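Long-range contacts in type VI secretion system component (Escherichia coli O6, PDB 2P5Z), which is a component of the type VI secretion system and probably forms part of its puncturing device, structurally resembling the T4 phage tail proteins gp27 and gp5: residues Gln25-Val30 / Phe49-Lys54; Ile312-Ser317 / Thr361-Pro366; Leu322-Glu327 / Thr346-Ser351. One frame throughout, in Å; residues are numbered along the deposited sequence.

Contact 1 (Gln25-Val30 / Phe49-Lys54)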
ATOM      1  N   GLN A  25      22.089  -6.395  34.675  1.00 57.15           N
ATOM      2  CA  GLN A  25      23.401  -6.692  35.238  1.00 62.53           C
ATOM      3  C   GLN A  25      24.417  -6.933  34.144  1.00 65.54           C
ATOM      4  O   GLN A  25      25.592  -6.575  34.273  1.00 69.47           O
ATOM      5  CB  GLN A  25      23.329  -7.895  36.154  1.00 62.11           C
ATOM      6  CG  GLN A  25      22.372  -7.677  37.286  1.00 67.46           C
ATOM      7  CD  GLN A  25      22.666  -8.561  38.459  1.00 70.07           C
ATOM      8  OE1 GLN A  25      22.772  -8.088  39.593  1.00 70.51           O
ATOM      9  NE2 GLN A  25      22.820  -9.857  38.201  1.00 72.90           N
ATOM     10  N   SER A  26      23.952  -7.546  33.069  1.00 64.29           N
ATOM     11  CA  SER A  26      24.782  -7.795  31.912  1.00 62.73           C
ATOM     12  C   SER A  26      25.419  -6.515  31.404  1.00 61.16           C
ATOM     13  O   SER A  26      24.736  -5.509  31.244  1.00 65.84           O
ATOM     14  CB  SER A  26      23.946  -8.432  30.817  1.00 60.42           C
ATOM     15  OG  SER A  26      23.308  -9.596  31.299  1.00 56.49           O
ATOM     16  N   PRO A  27      26.745  -6.542  31.209  1.00 60.05           N
ATOM     17  CA  PRO A  27      27.510  -5.420  30.669  1.00 58.15           C
ATOM     18  C   PRO A  27      27.053  -5.100  29.264  1.00 57.39           C
ATOM     19  O   PRO A  27      26.783  -6.007  28.488  1.00 60.97           O
ATOM     20  CB  PRO A  27      28.946  -5.956  30.633  1.00 60.62           C
ATOM     21  CG  PRO A  27      28.804  -7.462  30.695  1.00 60.54           C
ATOM     22  CD  PRO A  27      27.603  -7.699  31.533  1.00 58.27           C
ATOM     23  N   VAL A  28      26.938  -3.822  28.938  1.00 54.34           N
ATOM     24  CA  VAL A  28      26.437  -3.445  27.629  1.00 51.81           C
ATOM     25  C   VAL A  28      27.472  -2.602  26.924  1.00 52.21           C
ATOM     26  O   VAL A  28      27.783  -1.484  27.345  1.00 53.44           O
ATOM     27  CB  VAL A  28      25.085  -2.668  27.727  1.00 54.25           C
ATOM     28  CG1 VAL A  28      24.707  -2.014  26.386  1.00 53.47           C
ATOM     29  CG2 VAL A  28      23.975  -3.589  28.203  1.00 48.65           C
ATOM     30  N   ASP A  29      28.002  -3.142  25.837  1.00 50.88           N
ATOM     31  CA  ASP A  29      29.030  -2.456  25.090  1.00 53.32           C
ATOM     32  C   ASP A  29      28.547  -2.178  23.660  1.00 52.08           C
ATOM     33  O   ASP A  29      28.412  -3.096  22.854  1.00 48.63           O
ATOM     34  CB  ASP A  29      30.300  -3.301  25.111  1.00 60.95           C
ATOM     35  CG  ASP A  29      31.509  -2.565  24.581  1.00 71.25           C
ATOM     36  OD1 ASP A  29      31.497  -1.305  24.572  1.00 74.23           O
ATOM     37  OD2 ASP A  29      32.481  -3.257  24.174  1.00 76.24           O
ATOM     38  N   VAL A  30      28.303  -0.905  23.359  1.00 47.88           N
ATOM     39  CA  VAL A  30      27.685  -0.515  22.100  1.00 47.37           C
ATOM     40  C   VAL A  30      28.560  -0.820  20.892  1.00 49.17           C
ATOM     41  O   VAL A  30      29.660  -0.290  20.757  1.00 55.43           O
ATOM     42  CB  VAL A  30      27.274   0.981  22.103  1.00 45.25           C
ATOM     43  CG1 VAL A  30      26.686   1.392  20.760  1.00 40.80           C
ATOM     44  CG2 VAL A  30      26.279   1.259  23.222  1.00 43.27           C
ATOM     45  N   PHE A  49      24.695  -4.066  20.511  1.00 42.22           N
ATOM     46  CA  PHE A  49      25.701  -4.118  21.546  1.00 42.17           C
ATOM     47  C   PHE A  49      26.266  -5.515  21.755  1.00 42.64           C
ATOM     48  O   PHE A  49      25.654  -6.520  21.363  1.00 40.04           O
ATOM     49  CB  PHE A  49      25.203  -3.487  22.862  1.00 41.69           C
ATOM     50  CG  PHE A  49      24.103  -4.249  23.571  1.00 42.59           C
ATOM     51  CD1 PHE A  49      24.407  -5.171  24.574  1.00 37.97           C
ATOM     52  CD2 PHE A  49      22.756  -3.969  23.300  1.00 41.26           C
ATOM     53  CE1 PHE A  49      23.389  -5.844  25.270  1.00 41.15           C
ATOM     54  CE2 PHE A  49      21.737  -4.638  23.984  1.00 42.55           C
ATOM     55  CZ  PHE A  49      22.055  -5.573  24.984  1.00 40.66           C
ATOM     56  N   THR A  50      27.444  -5.576  22.366  1.00 40.83           N
ATOM     57  CA  THR A  50      27.993  -6.871  22.750  1.00 42.77           C
ATOM     58  C   THR A  50      28.001  -6.966  24.247  1.00 41.96           C
ATOM     59  O   THR A  50      27.994  -5.939  24.942  1.00 37.52           O
ATOM     60  CB  THR A  50      29.403  -7.125  22.188  1.00 44.88           C
ATOM     61  OG1 THR A  50      30.239  -5.985  22.456  1.00 46.62           O
ATOM     62  CG2 THR A  50      29.324  -7.349  20.685  1.00 40.94           C
ATOM     63  N   SER A  51      27.973  -8.205  24.730  1.00 41.00           N
ATOM     64  CA  SER A  51      27.973  -8.484  26.159  1.00 46.84           C
ATOM     65  C   SER A  51      28.665  -9.822  26.465  1.00 50.06           C
ATOM     66  O   SER A  51      28.630 -10.757  25.656  1.00 49.96           O
ATOM     67  CB  SER A  51      26.545  -8.515  26.689  1.00 45.34           C
ATOM     68  OG  SER A  51      26.524  -8.811  28.079  1.00 46.50           O
ATOM     69  N   SER A  52      29.269  -9.910  27.648  1.00 50.97           N
ATOM     70  CA  SER A  52      29.871 -11.158  28.145  1.00 52.43           C
ATOM     71  C   SER A  52      28.792 -12.185  28.467  1.00 48.44           C
ATOM     72  O   SER A  52      29.030 -13.391  28.440  1.00 48.10           O
ATOM     73  CB  SER A  52      30.684 -10.883  29.406  1.00 53.36           C
ATOM     74  OG  SER A  52      31.138  -9.541  29.410  1.00 61.28           O
ATOM     75  N   ASP A  53      27.605 -11.691  28.788  1.00 47.42           N
ATOM     76  CA  ASP A  53      26.452 -12.546  29.027  1.00 47.33           C
ATOM     77  C   ASP A  53      25.914 -13.094  27.684  1.00 47.85           C
ATOM     78  O   ASP A  53      25.406 -12.354  26.841  1.00 50.75           O
ATOM     79  CB  ASP A  53      25.413 -11.727  29.768  1.00 43.15           C
ATOM     80  CG  ASP A  53      24.244 -12.536  30.243  1.00 45.41           C
ATOM     81  OD1 ASP A  53      24.011 -13.672  29.749  1.00 45.24           O
ATOM     82  OD2 ASP A  53      23.533 -12.003  31.125  1.00 43.31           O
ATOM     83  N   LYS A  54      26.042 -14.398  27.506  1.00 47.44           N
ATOM     84  CA  LYS A  54      25.601 -15.059  26.284  1.00 49.03           C
ATOM     85  C   LYS A  54      24.151 -15.549  26.350  1.00 49.56           C
ATOM     86  O   LYS A  54      23.742 -16.353  25.515  1.00 50.96           O
ATOM     87  CB  LYS A  54      26.533 -16.227  25.945  1.00 45.76           C
ATOM     88  CG  LYS A  54      27.994 -15.852  26.006  1.00 50.55           C
ATOM     89  CD  LYS A  54      28.823 -16.639  25.008  1.00 55.97           C
ATOM     90  CE  LYS A  54      28.948 -18.105  25.397  1.00 57.54           C
ATOM     91  NZ  LYS A  54      29.510 -18.881  24.254  1.00 59.24           N
TER
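V28 lays its CG1 methyl over one face of the F49 ring, 3.9 Å from the centroid and offset toward the rim, in a CH-pi contact. With CG1 anti to the backbone N (chi1 168°), this methyl meets CG and CD1 of F49, while CG2 reaches CE1 at 3.7 Å. The two side chains cross obliquely. This is the close-packed part: F49, T50 and S51 are all buried, F49 continuing onto Y106, V108 and I56 of the same chain. Two backbone bonds join D29 and T50, N of D29 to O of T50 at 2.9 Å and N of T50 to O of D29 at 2.7 Å. The D29 and T50 side chains lie side by side, pointing the same way, and each finds its polar partner in R354: D29 by a salt bridge, T50 by a hydrogen bond. V30 and F49 follow as the neighbouring non-hydrogen-bonded pair. The S51 hydroxyl ties the next step: OG donates to P27 O at 2.8 Å in the plane of that carbonyl, and it also accepts from D53 N at 3.2 Å, making an ST turn.

The solvent side is looser. P27 touches S52 through CG to OG at 3.4 Å, both residues being exposed. S26 OG and D53 OD2 form a hydrogen bond modelled at 2.4 Å, a length that is doubtful. The whole is the open end of the antiparallel beta hairpin of strands 29-38 and 44-51, where regular pairing gives way to serine side-chain bonds and an ST turn.

Contact 2 (Ile312-Ser317 / Thr361-Pro366)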
ATOM      1  N   ILE A 312      12.379  21.145   0.230  1.00 55.85           N
ATOM      2  CA  ILE A 312      13.141  20.321   1.171  1.00 57.69           C
ATOM      3  C   ILE A 312      14.655  20.632   1.160  1.00 58.11           C
ATOM      4  O   ILE A 312      15.328  20.586   0.121  1.00 59.74           O
ATOM      5  CB  ILE A 312      12.857  18.804   0.995  1.00 56.53           C
ATOM      6  CG1 ILE A 312      11.345  18.540   1.073  1.00 59.35           C
ATOM      7  CG2 ILE A 312      13.554  17.998   2.076  1.00 49.67           C
ATOM      8  CD1 ILE A 312      10.919  17.120   0.611  1.00 58.22           C
ATOM      9  N   LEU A 313      15.174  20.957   2.335  1.00 52.79           N
ATOM     10  CA  LEU A 313      16.581  21.213   2.500  1.00 49.67           C
ATOM     11  C   LEU A 313      17.235  20.013   3.174  1.00 51.75           C
ATOM     12  O   LEU A 313      16.717  19.496   4.167  1.00 52.67           O
ATOM     13  CB  LEU A 313      16.760  22.463   3.341  1.00 46.13           C
ATOM     14  CG  LEU A 313      15.999  23.661   2.769  1.00 46.61           C
ATOM     15  CD1 LEU A 313      16.343  24.909   3.515  1.00 46.62           C
ATOM     16  CD2 LEU A 313      16.298  23.873   1.292  1.00 47.37           C
ATOM     17  N   LYS A 314      18.356  19.549   2.622  1.00 49.50           N
ATOM     18  CA  LYS A 314      19.080  18.434   3.214  1.00 46.50           C
ATOM     19  C   LYS A 314      20.560  18.718   3.469  1.00 49.86           C
ATOM     20  O   LYS A 314      21.112  19.724   3.015  1.00 52.39           O
ATOM     21  CB  LYS A 314      18.932  17.175   2.380  1.00 49.48           C
ATOM     22  CG  LYS A 314      17.548  16.564   2.382  1.00 53.60           C
ATOM     23  CD  LYS A 314      17.630  15.085   2.042  1.00 59.66           C
ATOM     24  CE  LYS A 314      16.368  14.612   1.325  1.00 64.99           C
ATOM     25  NZ  LYS A 314      16.178  15.344   0.019  1.00 67.51           N
ATOM     26  N   GLY A 315      21.204  17.827   4.203  1.00 49.06           N
ATOM     27  CA  GLY A 315      22.599  18.013   4.546  1.00 52.45           C
ATOM     28  C   GLY A 315      23.157  16.926   5.443  1.00 53.61           C
ATOM     29  O   GLY A 315      22.442  16.008   5.837  1.00 54.11           O
ATOM     30  N   GLN A 316      24.448  17.037   5.755  1.00 51.91           N
ATOM     31  CA  GLN A 316      25.132  16.083   6.623  1.00 46.82           C
ATOM     32  C   GLN A 316      25.894  16.801   7.708  1.00 44.61           C
ATOM     33  O   GLN A 316      26.273  17.960   7.536  1.00 44.08           O
ATOM     34  CB  GLN A 316      26.077  15.205   5.826  1.00 44.80           C
ATOM     35  CG  GLN A 316      25.442  13.941   5.370  1.00 49.00           C
ATOM     36  CD  GLN A 316      26.138  13.370   4.181  1.00 55.39           C
ATOM     37  OE1 GLN A 316      26.319  14.054   3.171  1.00 61.08           O
ATOM     38  NE2 GLN A 316      26.530  12.106   4.270  1.00 56.76           N
ATOM     39  N   SER A 317      26.112  16.110   8.825  1.00 40.97           N
ATOM     40  CA  SER A 317      26.758  16.719   9.973  1.00 42.80           C
ATOM     41  C   SER A 317      27.366  15.715  10.953  1.00 46.20           C
ATOM     42  O   SER A 317      27.063  14.506  10.913  1.00 42.18           O
ATOM     43  CB  SER A 317      25.789  17.619  10.729  1.00 45.59           C
ATOM     44  OG  SER A 317      26.490  18.380  11.694  1.00 53.43           O
ATOM     45  N   THR A 361      22.518  12.519   8.637  1.00 52.57           N
ATOM     46  CA  THR A 361      21.914  13.269   7.540  1.00 50.85           C
ATOM     47  C   THR A 361      20.670  13.981   8.103  1.00 51.50           C
ATOM     48  O   THR A 361      19.949  13.402   8.911  1.00 47.53           O
ATOM     49  CB  THR A 361      21.506  12.359   6.362  1.00 53.49           C
ATOM     50  OG1 THR A 361      20.422  11.517   6.769  1.00 60.68           O
ATOM     51  CG2 THR A 361      22.663  11.461   5.922  1.00 51.83           C
ATOM     52  N   PHE A 362      20.424  15.230   7.708  1.00 48.22           N
ATOM     53  CA  PHE A 362      19.226  15.912   8.164  1.00 46.38           C
ATOM     54  C   PHE A 362      18.302  16.370   7.042  1.00 48.89           C
ATOM     55  O   PHE A 362      18.768  16.699   5.971  1.00 49.92           O
ATOM     56  CB  PHE A 362      19.567  17.080   9.091  1.00 46.87           C
ATOM     57  CG  PHE A 362      20.277  18.232   8.425  1.00 51.96           C
ATOM     58  CD1 PHE A 362      19.564  19.278   7.836  1.00 51.91           C
ATOM     59  CD2 PHE A 362      21.671  18.309   8.442  1.00 54.08           C
ATOM     60  CE1 PHE A 362      20.223  20.361   7.246  1.00 50.50           C
ATOM     61  CE2 PHE A 362      22.337  19.394   7.865  1.00 50.87           C
ATOM     62  CZ  PHE A 362      21.614  20.416   7.262  1.00 49.04           C
ATOM     63  N   THR A 363      16.997  16.401   7.290  1.00 48.09           N
ATOM     64  CA  THR A 363      16.072  17.107   6.389  1.00 45.75           C
ATOM     65  C   THR A 363      15.712  18.393   7.105  1.00 42.63           C
ATOM     66  O   THR A 363      15.882  18.482   8.322  1.00 41.69           O
ATOM     67  CB  THR A 363      14.798  16.298   6.035  1.00 42.56           C
ATOM     68  OG1 THR A 363      14.074  16.008   7.237  1.00 53.01           O
ATOM     69  CG2 THR A 363      15.153  14.988   5.364  1.00 40.21           C
ATOM     70  N   ALA A 364      15.242  19.391   6.362  1.00 41.65           N
ATOM     71  CA  ALA A 364      14.988  20.709   6.934  1.00 40.47           C
ATOM     72  C   ALA A 364      14.081  21.566   6.047  1.00 42.47           C
ATOM     73  O   ALA A 364      13.810  21.226   4.888  1.00 41.26           O
ATOM     74  CB  ALA A 364      16.310  21.443   7.185  1.00 41.16           C
ATOM     75  N   ILE A 365      13.601  22.676   6.596  1.00 39.34           N
ATOM     76  CA  ILE A 365      12.810  23.623   5.806  1.00 44.25           C
ATOM     77  C   ILE A 365      13.374  25.004   6.124  1.00 45.73           C
ATOM     78  O   ILE A 365      13.954  25.186   7.196  1.00 47.05           O
ATOM     79  CB  ILE A 365      11.232  23.558   6.099  1.00 46.15           C
ATOM     80  CG1 ILE A 365      10.894  23.965   7.543  1.00 44.74           C
ATOM     81  CG2 ILE A 365      10.616  22.194   5.708  1.00 41.16           C
ATOM     82  CD1 ILE A 365       9.454  24.388   7.737  1.00 45.61           C
ATOM     83  N   PRO A 366      13.248  25.966   5.188  1.00 49.15           N
ATOM     84  CA  PRO A 366      13.738  27.316   5.455  1.00 52.95           C
ATOM     85  C   PRO A 366      12.993  27.968   6.598  1.00 60.21           C
ATOM     86  O   PRO A 366      11.818  27.659   6.808  1.00 63.33           O
ATOM     87  CB  PRO A 366      13.388  28.082   4.178  1.00 52.78           C
ATOM     88  CG  PRO A 366      13.164  27.054   3.135  1.00 53.52           C
ATOM     89  CD  PRO A 366      12.679  25.839   3.828  1.00 50.77           C
TER
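F362 holds CG between its backbone N and carbonyl carbon (chi1 68°), and chi2 of 89° turns the ring so that one face is presented to G315. The CA of G315 sits over that face, 3.9 Å from the centroid and offset toward the rim, as a CH-pi contact; lacking a side chain, the glycine lets the ring lie against its main chain, where F362 CE2 reaches G315 C at 3.6 Å. A364 CB lies at the ring edge, in plane. The strands run antiparallel, and the pair G315-F362 is hydrogen-bonded: F362 N gives a bond of 2.9 Å to G315 O, whereas the return bond from G315 N to F362 O is weak at 3.2 Å. L313-A364 is the next hydrogen-bonded pair, L313 N reaching A364 O at 2.9 Å from above the carbonyl plane. This cross-strand glycine-aromatic pairing lies in the hub-like beta domain, between strands 230-237 and 343-353. On the ring's side of the sheet, L313 CD1 packs against P366 CD at 3.8 Å, the two side chains at about a right angle. On the other side, K314 lies alongside T363, and Q316 CG meets T361 CG2 at 3.8 Å. T363 OG1 is hydrogen-bonded to T346 OG1.

Contact 3 (Leu322-Glu327 / Thr346-Ser351)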
ATOM      1  N   LEU A 322      22.726  18.656  16.964  1.00 70.91           N
ATOM      2  CA  LEU A 322      21.754  18.836  15.882  1.00 67.93           C
ATOM      3  C   LEU A 322      20.566  17.872  15.989  1.00 65.26           C
ATOM      4  O   LEU A 322      20.732  16.650  16.074  1.00 63.09           O
ATOM      5  CB  LEU A 322      22.432  18.708  14.516  1.00 70.82           C
ATOM      6  CG  LEU A 322      21.880  19.641  13.436  1.00 73.43           C
ATOM      7  CD1 LEU A 322      22.462  21.025  13.606  1.00 74.69           C
ATOM      8  CD2 LEU A 322      22.189  19.141  12.045  1.00 73.95           C
ATOM      9  N   MET A 323      19.368  18.444  15.973  1.00 62.99           N
ATOM     10  CA  MET A 323      18.169  17.758  16.426  1.00 58.96           C
ATOM     11  C   MET A 323      16.979  18.376  15.716  1.00 56.15           C
ATOM     12  O   MET A 323      17.030  19.549  15.359  1.00 57.67           O
ATOM     13  CB  MET A 323      18.019  18.033  17.913  1.00 58.10           C
ATOM     14  CG  MET A 323      17.662  16.846  18.754  1.00 62.17           C
ATOM     15  SD  MET A 323      17.337  17.387  20.443  1.00 60.91           S
ATOM     16  CE  MET A 323      18.618  18.612  20.719  1.00 63.23           C
ATOM     17  N   PRO A 324      15.901  17.596  15.512  1.00 53.97           N
ATOM     18  CA  PRO A 324      14.627  18.172  15.111  1.00 52.42           C
ATOM     19  C   PRO A 324      14.098  19.208  16.110  1.00 54.86           C
ATOM     20  O   PRO A 324      14.102  18.978  17.326  1.00 54.70           O
ATOM     21  CB  PRO A 324      13.701  16.959  15.085  1.00 50.53           C
ATOM     22  CG  PRO A 324      14.586  15.831  14.805  1.00 52.17           C
ATOM     23  CD  PRO A 324      15.815  16.129  15.597  1.00 53.72           C
ATOM     24  N   GLY A 325      13.659  20.346  15.587  1.00 56.35           N
ATOM     25  CA  GLY A 325      13.183  21.435  16.419  1.00 55.45           C
ATOM     26  C   GLY A 325      14.153  22.595  16.452  1.00 56.53           C
ATOM     27  O   GLY A 325      13.755  23.736  16.694  1.00 53.72           O
ATOM     28  N   LEU A 326      15.430  22.303  16.224  1.00 59.01           N
ATOM     29  CA  LEU A 326      16.462  23.340  16.209  1.00 61.95           C
ATOM     30  C   LEU A 326      16.421  24.190  14.955  1.00 61.12           C
ATOM     31  O   LEU A 326      16.324  23.665  13.850  1.00 60.36           O
ATOM     32  CB  LEU A 326      17.852  22.720  16.332  1.00 65.96           C
ATOM     33  CG  LEU A 326      18.520  22.749  17.706  1.00 69.05           C
ATOM     34  CD1 LEU A 326      17.849  21.780  18.677  1.00 71.35           C
ATOM     35  CD2 LEU A 326      19.986  22.414  17.557  1.00 70.09           C
ATOM     36  N   GLU A 327      16.477  25.506  15.138  1.00 64.37           N
ATOM     37  CA  GLU A 327      16.747  26.425  14.038  1.00 68.67           C
ATOM     38  C   GLU A 327      18.241  26.672  14.001  1.00 69.55           C
ATOM     39  O   GLU A 327      18.813  27.184  14.962  1.00 70.01           O
ATOM     40  CB  GLU A 327      16.016  27.756  14.223  1.00 72.69           C
ATOM     41  CG  GLU A 327      16.081  28.689  12.998  1.00 80.41           C
ATOM     42  CD  GLU A 327      16.956  29.948  13.197  1.00 86.84           C
ATOM     43  OE1 GLU A 327      16.491  31.049  12.815  1.00 88.26           O
ATOM     44  OE2 GLU A 327      18.097  29.853  13.719  1.00 88.00           O
ATOM     45  N   THR A 346      13.724  19.453  10.517  1.00 45.75           N
ATOM     46  CA  THR A 346      12.519  18.658  10.653  1.00 45.16           C
ATOM     47  C   THR A 346      12.821  17.197  10.939  1.00 48.27           C
ATOM     48  O   THR A 346      11.962  16.492  11.455  1.00 52.24           O
ATOM     49  CB  THR A 346      11.643  18.724   9.394  1.00 44.09           C
ATOM     50  OG1 THR A 346      12.353  18.167   8.279  1.00 45.38           O
ATOM     51  CG2 THR A 346      11.267  20.168   9.086  1.00 44.60           C
ATOM     52  N   GLY A 347      14.018  16.730  10.589  1.00 45.47           N
ATOM     53  CA  GLY A 347      14.335  15.314  10.727  1.00 42.69           C
ATOM     54  C   GLY A 347      15.826  15.035  10.677  1.00 45.59           C
ATOM     55  O   GLY A 347      16.560  15.795  10.063  1.00 46.23           O
ATOM     56  N   VAL A 348      16.278  13.982  11.370  1.00 43.20           N
ATOM     57  CA  VAL A 348      17.650  13.480  11.258  1.00 40.90           C
ATOM     58  C   VAL A 348      17.696  11.948  11.179  1.00 43.44           C
ATOM     59  O   VAL A 348      16.906  11.255  11.818  1.00 45.71           O
ATOM     60  CB  VAL A 348      18.591  13.948  12.411  1.00 40.61           C
ATOM     61  CG1 VAL A 348      18.707  15.465  12.482  1.00 36.01           C
ATOM     62  CG2 VAL A 348      18.137  13.410  13.749  1.00 44.93           C
ATOM     63  N   THR A 349      18.602  11.416  10.366  1.00 43.81           N
ATOM     64  CA  THR A 349      18.956   9.994  10.427  1.00 45.83           C
ATOM     65  C   THR A 349      20.371   9.938  11.010  1.00 46.81           C
ATOM     66  O   THR A 349      21.160  10.834  10.804  1.00 44.33           O
ATOM     67  CB  THR A 349      18.825   9.322   9.053  1.00 48.73           C
ATOM     68  OG1 THR A 349      17.475   9.471   8.609  1.00 54.19           O
ATOM     69  CG2 THR A 349      19.126   7.830   9.107  1.00 50.65           C
ATOM     70  N   THR A 350      20.692   8.904  11.764  1.00 47.93           N
ATOM     71  CA  THR A 350      21.748   9.041  12.748  1.00 47.92           C
ATOM     72  C   THR A 350      22.497   7.719  12.877  1.00 48.35           C
ATOM     73  O   THR A 350      21.877   6.659  12.833  1.00 50.62           O
ATOM     74  CB  THR A 350      21.089   9.554  14.051  1.00 47.28           C
ATOM     75  OG1 THR A 350      21.333  10.954  14.184  1.00 51.37           O
ATOM     76  CG2 THR A 350      21.573   8.882  15.247  1.00 45.65           C
ATOM     77  N   SER A 351      23.828   7.775  12.970  1.00 48.97           N
ATOM     78  CA  SER A 351      24.644   6.538  12.978  1.00 50.45           C
ATOM     79  C   SER A 351      26.040   6.629  13.627  1.00 50.53           C
ATOM     80  O   SER A 351      26.636   7.706  13.712  1.00 49.77           O
ATOM     81  CB  SER A 351      24.821   6.000  11.563  1.00 48.56           C
ATOM     82  OG  SER A 351      24.742   4.592  11.613  1.00 57.59           O
TER
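The puckered P324 ring takes the place of a flat group here and meets strand 343-353 through CB, CG and CD. Three successive ring atoms touch three successive residues: CB approaches the carbonyl O of T346 at 4.1 Å, CG lies 4.1 Å from CA of G347, and CD meets CG2 of V348 at 4.0 Å. The two side chains P324 and V348 cross at about a right angle. V348 places CG1 anti to its carbonyl carbon (chi1 -60°), which leaves CG2 as the branch that touches the proline, while CG1 comes within 4.3 Å of the carbonyl O of L322. These are van der Waals contacts, at ordinary packing distances. E37 also touches both P324 and V348, and L39 touches P324. L322 also packs on L214, L360 and F362.

P324 belongs to a type II beta turn from M323 to L326, where it and G325 hold the two central places. At phi 108° the second suits glycine, which has no CB to press on the preceding carbonyl O. The closing bond, L326 N to M323 O at 3.3 Å, is weak. The turn leads into the strand that runs on through E327, antiparallel to 343-353, and G325 and L326 share backbone hydrogen bonds with I345. Strand 343-353 is irregular where it pairs with strand 359-366: T346 and G347 both face T363. The arrangement is thus a Pro-Gly type II turn packed over a classic beta bulge, within the beta-rich domain of the phage tail baseplate hub family.

Overall arrangement
Contacts 2 and 3 form one neighbourhood. Their centres are 8 Å apart, and contact 3 is nested inside the loop that contact 2 closes. Strands 343-353 and 359-366 are adjacent, joined by probable hydrogen bonds from T349 N to T361 O at 2.8 Å and from T363 N to G347 O at 2.9 Å. Contact 1 lies farther off and earlier in the chain: its centre is about 29 Å from that of contact 3 and 35 Å from that of contact 2. Strand 29-38, which starts in contact 1, pairs farther along with strand 343-353, yet the nearest atoms of contacts 1 and 3 are about 9 Å apart. No active site or ligand is assigned here.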